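Local atomic coordinates of orotidine 5'-phosphate decarboxylase (Sulfolobus solfataricus, PDB entry 4DBD), a protein that probably catalyses the decarboxylation of orotidine 5'-monophosphate to uridine 5'-monophosphate, the last step of de novo UMP synthesis. Residues A[23-29]-A[48-53]. Residues are numbered along the deposited sequence; the frame is centred on the assembly and turned at random.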
ATOM      1  N   GLU A  23      -1.044  26.802   5.244  1.00 31.02           N
ATOM      2  CA  GLU A  23      -2.437  26.392   5.388  1.00 38.90           C
ATOM      3  C   GLU A  23      -3.403  27.134   4.455  1.00 41.01           C
ATOM      4  O   GLU A  23      -4.283  26.512   3.845  1.00 40.87           O
ATOM      5  CB  GLU A  23      -2.889  26.498   6.854  1.00 39.60           C
ATOM      6  CG  GLU A  23      -3.691  27.752   7.194  1.00 44.25           C
ATOM      7  CD  GLU A  23      -4.017  27.850   8.673  1.00 42.44           C
ATOM      8  OE1 GLU A  23      -4.418  28.946   9.129  1.00 38.99           O
ATOM      9  OE2 GLU A  23      -3.860  26.828   9.378  1.00 44.69           O
ATOM     10  N   ASN A  24      -3.241  28.450   4.337  1.00 33.42           N
ATOM     11  CA  ASN A  24      -4.144  29.243   3.510  1.00 35.02           C
ATOM     12  C   ASN A  24      -3.602  29.432   2.097  1.00 37.79           C
ATOM     13  O   ASN A  24      -4.129  30.228   1.314  1.00 36.87           O
ATOM     14  CB  ASN A  24      -4.425  30.600   4.162  1.00 50.39           C
ATOM     15  CG  ASN A  24      -3.188  31.459   4.272  1.00 45.18           C
ATOM     16  OD1 ASN A  24      -2.069  30.950   4.320  1.00 44.89           O
ATOM     17  ND2 ASN A  24      -3.379  32.772   4.311  1.00 54.72           N
ATOM     18  N   GLU A  25      -2.542  28.695   1.781  1.00 42.38           N
ATOM     19  CA  GLU A  25      -1.969  28.704   0.439  1.00 39.83           C
ATOM     20  C   GLU A  25      -1.758  27.288  -0.082  1.00 35.61           C
ATOM     21  O   GLU A  25      -0.920  27.049  -0.957  1.00 29.41           O
ATOM     22  CB  GLU A  25      -0.676  29.497   0.423  1.00 32.73           C
ATOM     23  CG  GLU A  25      -0.934  30.971   0.588  1.00 39.01           C
ATOM     24  CD  GLU A  25       0.277  31.714   1.080  1.00 44.56           C
ATOM     25  OE1 GLU A  25       1.109  32.102   0.233  1.00 42.50           O
ATOM     26  OE2 GLU A  25       0.392  31.906   2.311  1.00 46.88           O
ATOM     27  N   LEU A  26      -2.535  26.365   0.478  1.00 28.24           N
ATOM     28  CA  LEU A  26      -2.631  24.998  -0.008  1.00 27.93           C
ATOM     29  C   LEU A  26      -4.098  24.672  -0.094  1.00 35.67           C
ATOM     30  O   LEU A  26      -4.898  25.218   0.671  1.00 34.59           O
ATOM     31  CB  LEU A  26      -1.990  24.019   0.976  1.00 23.40           C
ATOM     32  CG  LEU A  26      -0.470  23.978   1.083  1.00 25.15           C
ATOM     33  CD1 LEU A  26      -0.040  23.050   2.205  1.00 25.32           C
ATOM     34  CD2 LEU A  26       0.124  23.527  -0.237  1.00 19.82           C
ATOM     35  N   TYR A  27      -4.470  23.789  -1.013  1.00 30.51           N
ATOM     36  CA  TYR A  27      -5.799  23.204  -0.946  1.00 29.16           C
ATOM     37  C   TYR A  27      -5.826  22.095   0.100  1.00 33.70           C
ATOM     38  O   TYR A  27      -6.799  21.946   0.848  1.00 31.79           O
ATOM     39  CB  TYR A  27      -6.227  22.639  -2.290  1.00 28.64           C
ATOM     40  CG  TYR A  27      -7.465  21.795  -2.170  1.00 29.33           C
ATOM     41  CD1 TYR A  27      -8.724  22.380  -2.103  1.00 34.73           C
ATOM     42  CD2 TYR A  27      -7.382  20.413  -2.103  1.00 26.98           C
ATOM     43  CE1 TYR A  27      -9.862  21.612  -1.988  1.00 33.61           C
ATOM     44  CE2 TYR A  27      -8.521  19.634  -1.988  1.00 31.25           C
ATOM     45  CZ  TYR A  27      -9.755  20.241  -1.930  1.00 30.91           C
ATOM     46  OH  TYR A  27     -10.891  19.481  -1.818  1.00 35.52           O
ATOM     47  N   GLY A  28      -4.752  21.313   0.141  1.00 23.93           N
ATOM     48  CA  GLY A  28      -4.689  20.171   1.027  1.00 21.81           C
ATOM     49  C   GLY A  28      -3.268  19.738   1.312  1.00 19.22           C
ATOM     50  O   GLY A  28      -2.293  20.273   0.755  1.00 23.50           O
ATOM     51  N   ILE A  29      -3.153  18.748   2.184  1.00 18.02           N
ATOM     52  CA  ILE A  29      -1.884  18.154   2.539  1.00 16.25           C
ATOM     53  C   ILE A  29      -2.079  16.650   2.445  1.00 18.56           C
ATOM     54  O   ILE A  29      -3.064  16.113   2.967  1.00 19.04           O
ATOM     55  CB  ILE A  29      -1.498  18.507   3.976  1.00 20.60           C
ATOM     56  CG1 ILE A  29      -1.207  20.002   4.082  1.00 26.27           C
ATOM     57  CG2 ILE A  29      -0.316  17.668   4.427  1.00 16.55           C
ATOM     58  CD1 ILE A  29      -1.131  20.512   5.503  1.00 29.10           C
ATOM     59  N   LEU A  48      -0.786  17.603  12.557  1.00 26.81           N
ATOM     60  CA  LEU A  48      -1.867  17.976  11.644  1.00 28.87           C
ATOM     61  C   LEU A  48      -3.069  18.659  12.293  1.00 39.53           C
ATOM     62  O   LEU A  48      -4.011  19.046  11.603  1.00 35.62           O
ATOM     63  CB  LEU A  48      -2.345  16.735  10.882  1.00 30.78           C
ATOM     64  CG  LEU A  48      -1.334  16.192   9.878  1.00 32.86           C
ATOM     65  CD1 LEU A  48      -1.738  14.804   9.421  1.00 25.45           C
ATOM     66  CD2 LEU A  48      -1.198  17.137   8.691  1.00 41.50           C
ATOM     67  N   ILE A  49      -3.029  18.814  13.611  1.00 32.86           N
ATOM     68  CA  ILE A  49      -4.219  19.206  14.369  1.00 36.09           C
ATOM     69  C   ILE A  49      -4.832  20.572  14.043  1.00 35.72           C
ATOM     70  O   ILE A  49      -6.004  20.646  13.670  1.00 50.39           O
ATOM     71  CB  ILE A  49      -3.985  19.076  15.882  1.00 39.77           C
ATOM     72  CG1 ILE A  49      -4.189  17.620  16.312  1.00 36.83           C
ATOM     73  CG2 ILE A  49      -4.933  19.990  16.648  1.00 46.97           C
ATOM     74  CD1 ILE A  49      -3.876  17.355  17.774  1.00 35.61           C
ATOM     75  N   GLY A  50      -4.060  21.645  14.175  1.00 46.05           N
ATOM     76  CA  GLY A  50      -4.614  22.981  14.009  1.00 50.22           C
ATOM     77  C   GLY A  50      -4.812  23.452  12.575  1.00 54.19           C
ATOM     78  O   GLY A  50      -5.475  24.464  12.336  1.00 55.82           O
ATOM     79  N   LEU A  51      -4.258  22.709  11.620  1.00 45.86           N
ATOM     80  CA  LEU A  51      -4.170  23.163  10.234  1.00 42.25           C
ATOM     81  C   LEU A  51      -5.522  23.363   9.551  1.00 42.34           C
ATOM     82  O   LEU A  51      -6.336  22.444   9.486  1.00 49.53           O
ATOM     83  CB  LEU A  51      -3.315  22.189   9.420  1.00 45.88           C
ATOM     84  CG  LEU A  51      -1.936  21.865   9.997  1.00 46.65           C
ATOM     85  CD1 LEU A  51      -1.164  20.949   9.060  1.00 32.50           C
ATOM     86  CD2 LEU A  51      -1.147  23.139  10.268  1.00 36.29           C
ATOM     87  N   ASP A  52      -5.749  24.569   9.038  1.00 44.01           N
ATOM     88  CA  ASP A  52      -6.965  24.866   8.295  1.00 42.54           C
ATOM     89  C   ASP A  52      -6.755  24.726   6.791  1.00 45.88           C
ATOM     90  O   ASP A  52      -6.569  25.720   6.078  1.00 40.31           O
ATOM     91  CB  ASP A  52      -7.479  26.274   8.609  1.00 48.72           C
ATOM     92  CG  ASP A  52      -8.736  26.623   7.819  1.00 52.68           C
ATOM     93  OD1 ASP A  52      -9.647  25.767   7.731  1.00 47.67           O
ATOM     94  OD2 ASP A  52      -8.812  27.747   7.276  1.00 55.33           O
ATOM     95  N   VAL A  53      -6.779  23.486   6.316  1.00 40.01           N
ATOM     96  CA  VAL A  53      -6.786  23.228   4.887  1.00 39.28           C
ATOM     97  C   VAL A  53      -8.076  22.505   4.540  1.00 38.63           C
ATOM     98  O   VAL A  53      -8.709  21.898   5.410  1.00 41.04           O
ATOM     99  CB  VAL A  53      -5.542  22.420   4.439  1.00 35.69           C
ATOM    100  CG1 VAL A  53      -4.282  23.238   4.657  1.00 34.58           C
ATOM    101  CG2 VAL A  53      -5.457  21.106   5.190  1.00 33.09           C
TER
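With chi1 at 100°, away from the usual staggered values, and the chain extended beyond CG, E23 reaches over to the backbone of D52 and sets its carboxylate there. V53, its CG1 anti to the carbonyl carbon, brings that methyl against the backbone of E23, at the start of 23-29. The polar link is one nearly straight hydrogen bond: D52 N donates to E23 OE2 at 3.0 Å, meeting the oxygen from above the carboxylate plane, 56° out of it. The same OE2 forms a salt bridge with K20 from the helix just before, so one oxygen ties the lysine to the 48-53 loop; this neighbouring positive charge probably helps keep the glutamate ionised. The D52 side chain crosses that of E23 at about a right angle and touches it through its CB, 3.7 Å from E23 OE2, while the two carboxylate planes are 82° apart and their oxygens make no contact.

Next to this polar link, V53 packs against backbone carbonyls: its CG1 lies 3.4 Å from E23 O, and its CB rests 3.8 Å from Y27 O, beside G28, whose CA is the nearest to that of V53. The apolar part begins where V53 CG1 reaches L26 CB. I29 aims its CD1 at the loop: the methyl meets L51 CD1 at 3.6 Å, the two side chains crossing roughly perpendicular, and V53 CG1 at 4.3 Å. L51 also packs on Y16, L19 and K20 of helix 16-22. Just beyond the contact, backbone bonds of I29 with E55 and I57 join strand 28-32 to strand 55-62. Here two alpha-to-beta loops are fastened together at the N-terminal ends of these adjacent parallel strands, the end of the eight-stranded TIM barrel opposite the one where active sites lie in this fold.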